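Local coordinates for protein muramidase (Sodiomyces alcalophilus, PDB 6ZM8) that hydrolyses the glycan chains of bacterial peptidoglycan as a fungal lysozyme (muramidase) of glycoside hydrolase family 25, at residues 131-137 and 154-160; 136-141 and 168-173. All coordinates share one frame; numbering follows the deposited sequence.

Contact 1: residues 131-137 and 154-160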
ATOM      1  N   TRP A 131       2.405  -7.894  -9.044  1.00  5.48           N
ATOM      2  CA  TRP A 131       1.061  -7.605  -8.569  1.00  5.60           C
ATOM      3  C   TRP A 131       1.188  -6.644  -7.378  1.00  5.34           C
ATOM      4  O   TRP A 131       2.006  -6.853  -6.492  1.00  6.08           O
ATOM      5  CB  TRP A 131       0.329  -8.876  -8.131  1.00  6.37           C
ATOM      6  CG  TRP A 131       0.151  -9.848  -9.254  1.00  6.73           C
ATOM      7  CD1 TRP A 131       0.787 -11.042  -9.409  1.00  8.56           C
ATOM      8  CD2 TRP A 131      -0.667  -9.697 -10.414  1.00  7.33           C
ATOM      9  NE1 TRP A 131       0.414 -11.636 -10.584  1.00 10.36           N
ATOM     10  CE2 TRP A 131      -0.476 -10.831 -11.223  1.00  9.43           C
ATOM     11  CE3 TRP A 131      -1.526  -8.705 -10.865  1.00  8.78           C
ATOM     12  CZ2 TRP A 131      -1.117 -10.993 -12.455  1.00 12.26           C
ATOM     13  CZ3 TRP A 131      -2.158  -8.878 -12.085  1.00 11.53           C
ATOM     14  CH2 TRP A 131      -1.958 -10.005 -12.876  1.00 12.89           C
ATOM     15  N   PRO A 132       0.384  -5.584  -7.343  1.00  5.21           N
ATOM     16  CA  PRO A 132       0.465  -4.650  -6.228  1.00  5.12           C
ATOM     17  C   PRO A 132      -0.141  -5.257  -4.967  1.00  4.70           C
ATOM     18  O   PRO A 132      -1.011  -6.130  -4.999  1.00  5.63           O
ATOM     19  CB  PRO A 132      -0.324  -3.449  -6.715  1.00  5.77           C
ATOM     20  CG  PRO A 132      -1.384  -4.084  -7.601  1.00  6.58           C
ATOM     21  CD  PRO A 132      -0.682  -5.239  -8.292  1.00  5.92           C
ATOM     22  N   VAL A 133       0.309  -4.713  -3.828  1.00  4.57           N
ATOM     23  CA  VAL A 133      -0.395  -4.893  -2.570  1.00  4.55           C
ATOM     24  C   VAL A 133      -1.690  -4.078  -2.609  1.00  4.52           C
ATOM     25  O   VAL A 133      -1.726  -3.002  -3.228  1.00  5.36           O
ATOM     26  CB  VAL A 133       0.551  -4.407  -1.448  1.00  4.76           C
ATOM     27  CG1 VAL A 133      -0.137  -4.238  -0.099  1.00  5.61           C
ATOM     28  CG2 VAL A 133       1.731  -5.369  -1.317  1.00  5.61           C
ATOM     29  N   ILE A 134      -2.743  -4.587  -1.969  1.00  4.54           N
ATOM     30  CA  ILE A 134      -3.977  -3.821  -1.795  1.00  4.54           C
ATOM     31  C   ILE A 134      -4.101  -3.436  -0.324  1.00  4.30           C
ATOM     32  O   ILE A 134      -4.151  -4.321   0.544  1.00  4.80           O
ATOM     33  CB  ILE A 134      -5.199  -4.610  -2.270  1.00  5.01           C
ATOM     34  CG1 ILE A 134      -5.176  -4.713  -3.792  1.00  5.72           C
ATOM     35  CG2 ILE A 134      -6.506  -3.968  -1.767  1.00  5.68           C
ATOM     36  CD1 ILE A 134      -6.242  -5.623  -4.380  1.00  6.47           C
ATOM     37  N   TYR A 135      -4.170  -2.119  -0.076  1.00  4.33           N
ATOM     38  CA  TYR A 135      -4.466  -1.568   1.253  1.00  4.31           C
ATOM     39  C   TYR A 135      -5.940  -1.176   1.271  1.00  4.38           C
ATOM     40  O   TYR A 135      -6.396  -0.405   0.417  1.00  4.74           O
ATOM     41  CB  TYR A 135      -3.602  -0.346   1.537  1.00  4.70           C
ATOM     42  CG  TYR A 135      -4.015   0.407   2.798  1.00  5.07           C
ATOM     43  CD1 TYR A 135      -5.021   1.373   2.759  1.00  5.99           C
ATOM     44  CD2 TYR A 135      -3.396   0.171   4.015  1.00  5.18           C
ATOM     45  CE1 TYR A 135      -5.391   2.072   3.884  1.00  6.67           C
ATOM     46  CE2 TYR A 135      -3.729   0.891   5.159  1.00  5.33           C
ATOM     47  CZ  TYR A 135      -4.740   1.859   5.094  1.00  5.91           C
ATOM     48  OH  TYR A 135      -5.092   2.619   6.172  1.00  6.90           O
ATOM     49  N   THR A 136      -6.660  -1.700   2.251  1.00  4.31           N
ATOM     50  CA  THR A 136      -8.072  -1.364   2.394  1.00  4.46           C
ATOM     51  C   THR A 136      -8.509  -1.694   3.827  1.00  4.44           C
ATOM     52  O   THR A 136      -7.705  -2.072   4.679  1.00  4.87           O
ATOM     53  CB  THR A 136      -8.907  -2.109   1.317  1.00  4.61           C
ATOM     54  OG1 THR A 136     -10.196  -1.496   1.210  1.00  5.03           O
ATOM     55  CG2 THR A 136      -9.049  -3.590   1.581  1.00  4.99           C
ATOM     56  N   THR A 137      -9.822  -1.541   4.057  1.00  4.67           N
ATOM     57  CA  THR A 137     -10.458  -2.004   5.271  1.00  4.72           C
ATOM     58  C   THR A 137     -11.544  -2.994   4.895  1.00  4.76           C
ATOM     59  O   THR A 137     -12.124  -2.937   3.810  1.00  5.06           O
ATOM     60  CB  THR A 137     -11.057  -0.859   6.096  1.00  4.99           C
ATOM     61  OG1 THR A 137     -12.173  -0.347   5.365  1.00  5.46           O
ATOM     62  CG2 THR A 137     -10.034   0.221   6.390  1.00  5.69           C
ATOM     63  N   ARG A 154      -3.643 -12.949  -6.177  1.00  6.01           N
ATOM     64  CA  ARG A 154      -2.565 -12.177  -6.789  1.00  6.04           C
ATOM     65  C   ARG A 154      -1.958 -11.127  -5.859  1.00  5.84           C
ATOM     66  O   ARG A 154      -0.747 -10.923  -5.862  1.00  6.51           O
ATOM     67  CB  ARG A 154      -3.059 -11.456  -8.055  1.00  6.23           C
ATOM     68  CG  ARG A 154      -3.292 -12.396  -9.227  1.00  6.48           C
ATOM     69  CD  ARG A 154      -3.989 -11.717 -10.398  1.00  6.86           C
ATOM     70  NE  ARG A 154      -5.352 -11.383 -10.036  1.00  7.07           N
ATOM     71  CZ  ARG A 154      -6.128 -10.526 -10.719  1.00  7.02           C
ATOM     72  NH1 ARG A 154      -5.631  -9.905 -11.792  1.00  8.11           N
ATOM     73  NH2 ARG A 154      -7.364 -10.308 -10.347  1.00  7.97           N
ATOM     74  N   CYS A 155      -2.808 -10.411  -5.148  1.00  6.24           N
ATOM     75  CA  CYS A 155      -2.420  -9.157  -4.471  1.00  5.77           C
ATOM     76  C   CYS A 155      -2.341  -9.388  -2.976  1.00  5.60           C
ATOM     77  O   CYS A 155      -3.360  -9.637  -2.340  1.00  6.62           O
ATOM     78  CB  CYS A 155      -3.459  -8.079  -4.728  1.00  5.97           C
ATOM     79  SG  CYS A 155      -3.606  -7.645  -6.477  1.00  6.87           S
ATOM     80  N   PRO A 156      -1.150  -9.252  -2.372  1.00  5.41           N
ATOM     81  CA  PRO A 156      -1.072  -9.361  -0.919  1.00  5.40           C
ATOM     82  C   PRO A 156      -1.952  -8.295  -0.243  1.00  4.99           C
ATOM     83  O   PRO A 156      -2.034  -7.153  -0.737  1.00  5.57           O
ATOM     84  CB  PRO A 156       0.414  -9.109  -0.611  1.00  6.37           C
ATOM     85  CG  PRO A 156       1.121  -9.492  -1.922  1.00  7.26           C
ATOM     86  CD  PRO A 156       0.165  -9.018  -2.996  1.00  6.20           C
ATOM     87  N   LEU A 157      -2.519  -8.649   0.892  1.00  5.09           N
ATOM     88  CA  LEU A 157      -3.415  -7.750   1.623  1.00  4.90           C
ATOM     89  C   LEU A 157      -2.662  -6.952   2.677  1.00  4.51           C
ATOM     90  O   LEU A 157      -1.950  -7.511   3.516  1.00  5.05           O
ATOM     91  CB  LEU A 157      -4.483  -8.597   2.324  1.00  5.47           C
ATOM     92  CG  LEU A 157      -5.481  -7.803   3.184  1.00  5.76           C
ATOM     93  CD1 LEU A 157      -6.340  -6.863   2.333  1.00  6.35           C
ATOM     94  CD2 LEU A 157      -6.344  -8.796   3.965  1.00  6.58           C
ATOM     95  N   TRP A 158      -2.912  -5.643   2.650  1.00  4.42           N
ATOM     96  CA  TRP A 158      -2.476  -4.705   3.692  1.00  4.44           C
ATOM     97  C   TRP A 158      -3.774  -4.173   4.329  1.00  4.33           C
ATOM     98  O   TRP A 158      -4.461  -3.336   3.751  1.00  5.20           O
ATOM     99  CB  TRP A 158      -1.615  -3.618   3.073  1.00  4.29           C
ATOM    100  CG  TRP A 158      -1.068  -2.600   4.010  1.00  4.31           C
ATOM    101  CD1 TRP A 158      -1.138  -2.546   5.371  1.00  4.66           C
ATOM    102  CD2 TRP A 158      -0.326  -1.436   3.599  1.00  4.46           C
ATOM    103  NE1 TRP A 158      -0.500  -1.405   5.840  1.00  4.93           N
ATOM    104  CE2 TRP A 158      -0.005  -0.710   4.765  1.00  4.82           C
ATOM    105  CE3 TRP A 158       0.027  -0.915   2.345  1.00  4.88           C
ATOM    106  CZ2 TRP A 158       0.642   0.528   4.723  1.00  5.60           C
ATOM    107  CZ3 TRP A 158       0.644   0.328   2.291  1.00  5.66           C
ATOM    108  CH2 TRP A 158       0.945   1.032   3.473  1.00  6.11           C
ATOM    109  N   ILE A 159      -4.126  -4.756   5.469  1.00  4.73           N
ATOM    110  CA  ILE A 159      -5.419  -4.468   6.096  1.00  4.64           C
ATOM    111  C   ILE A 159      -5.227  -3.432   7.197  1.00  4.51           C
ATOM    112  O   ILE A 159      -4.254  -3.519   7.951  1.00  5.35           O
ATOM    113  CB  ILE A 159      -6.047  -5.773   6.621  1.00  5.36           C
ATOM    114  CG1 ILE A 159      -7.524  -5.617   6.966  1.00  6.67           C
ATOM    115  CG2 ILE A 159      -5.267  -6.399   7.781  1.00  6.20           C
ATOM    116  CD1 ILE A 159      -8.401  -5.334   5.766  1.00  7.03           C
ATOM    117  N   ALA A 160      -6.176  -2.519   7.324  1.00  4.75           N
ATOM    118  CA  ALA A 160      -6.125  -1.514   8.379  1.00  5.00           C
ATOM    119  C   ALA A 160      -7.237  -1.779   9.408  1.00  5.25           C
ATOM    120  O   ALA A 160      -8.412  -1.869   9.053  1.00  5.65           O
ATOM    121  CB  ALA A 160      -6.246  -0.121   7.831  1.00  5.90           C
TER

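Contact 2: residues 136-141 and 168-173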
ATOM      1  N   THR A 136      -6.660  -1.700   2.251  1.00  4.31           N
ATOM      2  CA  THR A 136      -8.072  -1.364   2.394  1.00  4.46           C
ATOM      3  C   THR A 136      -8.509  -1.694   3.827  1.00  4.44           C
ATOM      4  O   THR A 136      -7.705  -2.072   4.679  1.00  4.87           O
ATOM      5  CB  THR A 136      -8.907  -2.109   1.317  1.00  4.61           C
ATOM      6  OG1 THR A 136     -10.196  -1.496   1.210  1.00  5.03           O
ATOM      7  CG2 THR A 136      -9.049  -3.590   1.581  1.00  4.99           C
ATOM      8  N   THR A 137      -9.822  -1.541   4.057  1.00  4.67           N
ATOM      9  CA  THR A 137     -10.458  -2.004   5.271  1.00  4.72           C
ATOM     10  C   THR A 137     -11.544  -2.994   4.895  1.00  4.76           C
ATOM     11  O   THR A 137     -12.124  -2.937   3.810  1.00  5.06           O
ATOM     12  CB  THR A 137     -11.057  -0.859   6.096  1.00  4.99           C
ATOM     13  OG1 THR A 137     -12.173  -0.347   5.365  1.00  5.46           O
ATOM     14  CG2 THR A 137     -10.034   0.221   6.390  1.00  5.69           C
ATOM     15  N   THR A 138     -11.868  -3.911   5.825  1.00  5.00           N
ATOM     16  CA  THR A 138     -12.877  -4.899   5.502  1.00  5.22           C
ATOM     17  C   THR A 138     -14.245  -4.245   5.259  1.00  5.36           C
ATOM     18  O   THR A 138     -14.980  -4.661   4.355  1.00  5.83           O
ATOM     19  CB  THR A 138     -12.933  -5.984   6.577  1.00  6.00           C
ATOM     20  OG1 THR A 138     -11.641  -6.559   6.577  1.00  6.78           O
ATOM     21  CG2 THR A 138     -14.002  -7.014   6.303  1.00  7.12           C
ATOM     22  N   ASP A 139     -14.573  -3.249   6.058  1.00  5.42           N
ATOM     23  CA  ASP A 139     -15.871  -2.591   5.903  1.00  5.84           C
ATOM     24  C   ASP A 139     -15.949  -1.820   4.580  1.00  5.55           C
ATOM     25  O   ASP A 139     -16.990  -1.888   3.898  1.00  6.58           O
ATOM     26  CB  ASP A 139     -16.187  -1.712   7.127  1.00  6.65           C
ATOM     27  CG  ASP A 139     -15.081  -0.730   7.498  1.00  6.96           C
ATOM     28  OD1 ASP A 139     -13.978  -1.198   7.830  1.00  7.78           O
ATOM     29  OD2 ASP A 139     -15.339   0.495   7.450  1.00  8.21           O
ATOM     30  N   TRP A 140     -14.902  -1.098   4.198  1.00  5.24           N
ATOM     31  CA  TRP A 140     -14.963  -0.391   2.902  1.00  5.26           C
ATOM     32  C   TRP A 140     -15.076  -1.406   1.771  1.00  5.18           C
ATOM     33  O   TRP A 140     -15.868  -1.268   0.843  1.00  5.56           O
ATOM     34  CB  TRP A 140     -13.741   0.514   2.697  1.00  5.36           C
ATOM     35  CG  TRP A 140     -13.851   1.326   1.427  1.00  5.42           C
ATOM     36  CD1 TRP A 140     -14.380   2.569   1.328  1.00  6.06           C
ATOM     37  CD2 TRP A 140     -13.491   0.934   0.093  1.00  5.13           C
ATOM     38  NE1 TRP A 140     -14.381   3.006   0.027  1.00  6.21           N
ATOM     39  CE2 TRP A 140     -13.860   2.009  -0.759  1.00  5.58           C
ATOM     40  CE3 TRP A 140     -12.935  -0.219  -0.481  1.00  5.25           C
ATOM     41  CZ2 TRP A 140     -13.699   1.951  -2.134  1.00  5.57           C
ATOM     42  CZ3 TRP A 140     -12.806  -0.288  -1.865  1.00  5.37           C
ATOM     43  CH2 TRP A 140     -13.191   0.786  -2.680  1.00  5.56           C
ATOM     44  N   TRP A 141     -14.239  -2.445   1.849  1.00  4.91           N
ATOM     45  CA  TRP A 141     -14.199  -3.447   0.785  1.00  5.01           C
ATOM     46  C   TRP A 141     -15.555  -4.122   0.637  1.00  5.19           C
ATOM     47  O   TRP A 141     -16.018  -4.417  -0.483  1.00  5.49           O
ATOM     48  CB  TRP A 141     -13.099  -4.478   1.123  1.00  5.18           C
ATOM     49  CG  TRP A 141     -12.773  -5.387  -0.018  1.00  5.19           C
ATOM     50  CD1 TRP A 141     -13.190  -6.684  -0.197  1.00  5.34           C
ATOM     51  CD2 TRP A 141     -11.923  -5.066  -1.116  1.00  4.94           C
ATOM     52  NE1 TRP A 141     -12.636  -7.188  -1.342  1.00  5.44           N
ATOM     53  CE2 TRP A 141     -11.858  -6.226  -1.930  1.00  5.31           C
ATOM     54  CE3 TRP A 141     -11.172  -3.935  -1.481  1.00  5.07           C
ATOM     55  CZ2 TRP A 141     -11.102  -6.281  -3.095  1.00  5.83           C
ATOM     56  CZ3 TRP A 141     -10.417  -3.987  -2.632  1.00  5.56           C
ATOM     57  CH2 TRP A 141     -10.376  -5.159  -3.429  1.00  5.99           C
ATOM     58  N   THR A 168     -11.714  -9.473  11.168  1.00  8.50           N
ATOM     59  CA  THR A 168     -12.129 -10.255   9.998  1.00  8.33           C
ATOM     60  C   THR A 168     -11.483  -9.657   8.749  1.00  7.07           C
ATOM     61  O   THR A 168     -11.461  -8.429   8.582  1.00  7.77           O
ATOM     62  CB  THR A 168     -13.642 -10.297   9.894  1.00 11.30           C
ATOM     63  OG1 THR A 168     -14.080 -10.973  11.076  1.00 15.17           O
ATOM     64  CG2 THR A 168     -14.117 -11.027   8.657  1.00 13.06           C
ATOM     65  N   LEU A 169     -10.985 -10.516   7.854  1.00  7.16           N
ATOM     66  CA  LEU A 169     -10.362 -10.074   6.614  1.00  7.10           C
ATOM     67  C   LEU A 169     -11.404 -10.026   5.509  1.00  7.00           C
ATOM     68  O   LEU A 169     -12.442 -10.696   5.584  1.00  8.04           O
ATOM     69  CB  LEU A 169      -9.232 -11.029   6.224  1.00  7.60           C
ATOM     70  CG  LEU A 169      -8.161 -11.236   7.306  1.00  8.33           C
ATOM     71  CD1 LEU A 169      -7.071 -12.133   6.764  1.00 10.22           C
ATOM     72  CD2 LEU A 169      -7.557  -9.916   7.776  1.00  8.61           C
ATOM     73  N   PRO A 170     -11.137  -9.269   4.436  1.00  6.78           N
ATOM     74  CA  PRO A 170     -12.020  -9.310   3.283  1.00  6.98           C
ATOM     75  C   PRO A 170     -12.021 -10.699   2.657  1.00  7.12           C
ATOM     76  O   PRO A 170     -11.077 -11.474   2.753  1.00  7.78           O
ATOM     77  CB  PRO A 170     -11.402  -8.266   2.330  1.00  7.54           C
ATOM     78  CG  PRO A 170     -10.480  -7.420   3.186  1.00  7.52           C
ATOM     79  CD  PRO A 170      -9.994  -8.388   4.245  1.00  7.50           C
ATOM     80  N   ASN A 171     -13.127 -10.975   1.980  1.00  7.70           N
ATOM     81  CA  ASN A 171     -13.332 -12.266   1.317  1.00  8.19           C
ATOM     82  C   ASN A 171     -12.186 -12.612   0.373  1.00  8.06           C
ATOM     83  O   ASN A 171     -11.741 -11.785  -0.428  1.00  9.83           O
ATOM     84  CB  ASN A 171     -14.643 -12.164   0.541  1.00  9.23           C
ATOM     85  CG  ASN A 171     -15.107 -13.431  -0.132  1.00  9.43           C
ATOM     86  OD1 ASN A 171     -14.871 -14.508   0.379  1.00 11.82           O
ATOM     87  ND2 ASN A 171     -15.778 -13.272  -1.238  1.00 10.22           N
ATOM     88  N   GLY A 172     -11.738 -13.862   0.485  1.00  8.45           N
ATOM     89  CA  GLY A 172     -10.714 -14.395  -0.411  1.00  9.67           C
ATOM     90  C   GLY A 172      -9.355 -14.522   0.231  1.00  8.28           C
ATOM     91  O   GLY A 172      -8.576 -15.403  -0.135  1.00 10.04           O
ATOM     92  N   TRP A 173      -9.016 -13.622   1.154  1.00  7.36           N
ATOM     93  CA  TRP A 173      -7.699 -13.661   1.771  1.00  7.46           C
ATOM     94  C   TRP A 173      -7.713 -14.544   3.018  1.00  7.70           C
ATOM     95  O   TRP A 173      -8.477 -14.296   3.958  1.00  9.11           O
ATOM     96  CB  TRP A 173      -7.222 -12.256   2.159  1.00  7.04           C
ATOM     97  CG  TRP A 173      -6.702 -11.437   1.027  1.00  6.56           C
ATOM     98  CD1 TRP A 173      -5.441 -11.532   0.503  1.00  6.93           C
ATOM     99  CD2 TRP A 173      -7.352 -10.382   0.291  1.00  6.34           C
ATOM    100  NE1 TRP A 173      -5.258 -10.600  -0.483  1.00  6.61           N
ATOM    101  CE2 TRP A 173      -6.402  -9.866  -0.624  1.00  6.48           C
ATOM    102  CE3 TRP A 173      -8.631  -9.799   0.337  1.00  6.76           C
ATOM    103  CZ2 TRP A 173      -6.686  -8.788  -1.463  1.00  6.71           C
ATOM    104  CZ3 TRP A 173      -8.910  -8.732  -0.505  1.00  6.97           C
ATOM    105  CH2 TRP A 173      -7.940  -8.228  -1.385  1.00  6.96           C
TER

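Contact 1: residues 131-137 and 154-160
Ile-134 and Thr-136 each use both N-H and C=O toward the 154-160 segment, setting strands 133-136 and 157-160 side by side and parallel, their axes 4.7 Å apart at the closest and 13° from aligned. The bond from Ile-134 N to Pro-156 O is 2.9 Å long and nearly straight; Trp-158 N returns to Ile-134 O, Thr-136 N reaches Trp-158 O and Ala-160 N closes on Thr-136 O. Trp-158 O also receives the CA-H of Tyr-135, its CA 3.1 Å away. On one face of the sheet Tyr-135 and Trp-158 form a T-shaped pair: CD2 of Tyr-135 stands over the middle of the indole, 3.5 Å from Trp-158 CD2, with the planes at 78°. Trp-158 CG lies anti to the backbone N (chi1 -179°), which lifts the indole off the strand to meet that edge, while Val-133 CG1 packs against Trp-158 CB. Tyr-135 OH bonds to Gln-180 of the adjoining strand 178-182, and Trp-158 NE1 to Asn-192 farther round the sheet. On the other face, Ile-134 CD1 rests 3.7 Å from Cys-155 CB. Ahead of the strands, Arg-154 lays its CD over the six-membered ring of Trp-131, 3.5 Å from the ring centroid, a CH-pi contact; a bend in the chain carries the guanidinium outward past the rim, tilted steeply to the ring, with NH1 nearest CZ3, an off-centre cation-pi partner whose NH1 also makes a salt bridge with Glu-118. With helix 138-145 between them, the two strands form a beta-alpha-beta unit of the TIM-barrel-like fold of family 25.

Contact 2: residues 136-141 and 168-173
Thr-138, in the first turn of helix 138-145, and Trp-141, one turn on, face the loop 168-173 with Pro-170 set against both. Thr-138 OG1 donates to Thr-168 O at 2.7 Å, approaching the carbonyl at a C=O...O angle of 140° and tilted out of its plane. Its chi1 of -60° sets the hydroxyl beside the backbone N, turned to the loop, with the methyl on the other branch near the same carbonyl. The proline ring crosses the threonine obliquely, Pro-170 CD lying 3.4 Å from Thr-138 OG1. A valine in place of Thr-138 would probably leave Thr-168 O without the helix-borne donor that ties the loop to the helix start. Farther along, Pro-170 CB abuts the pyrrole side of Trp-141, 3.5 Å from CD1, the two side chains crossing at about a right angle. Trp-173 then meets the same indole along its NE1-CE2-CZ2 side in an edge-to-face pair: its CZ3 and CH2 edge is directed at the face of Trp-141, the six-membered centroids 5.7 Å apart and the planes at 66°. CZ3 stands above the rim and not over the ring centre. Each indole has its N-H engaged elsewhere, Trp-141 NE1 with Ser-148 O and Trp-173 NE1 with Cys-155 O, which helps fix their mutual tilt. A type II turn, Pro-170 to Trp-173 with Gly-172 inside it, brings the proline and the tryptophan to bear on one ring. Thr-137 caps the helix through OG1, accepting from Trp-140 N and also bonded to Tyr-98 OH. The loop thus packs beside the helix start while Pro-170 and Trp-173 also cover Leu-157 of strand 157-160, and Trp-141 reaches Ile-117 of helix 110-128.

Contact 1 is the buried one, near the centre of the protein, whereas contact 2 lies farther out and is only partly buried. They share Thr-136 and Thr-137, where strand 133-136 gives way to helix 138-145. Contact 1 pairs the two strands that this helix connects; contact 2 fixes the helix start to the loop that follows the second strand. The first relies on four backbone bonds backed by aromatic packing, the second on a single side-chain hydroxyl bond with proline and indole packing. They meet directly where Ile-159 CD1 of contact 1 packs on Thr-138 OG1 of contact 2, and the loop lies over strand 157-160.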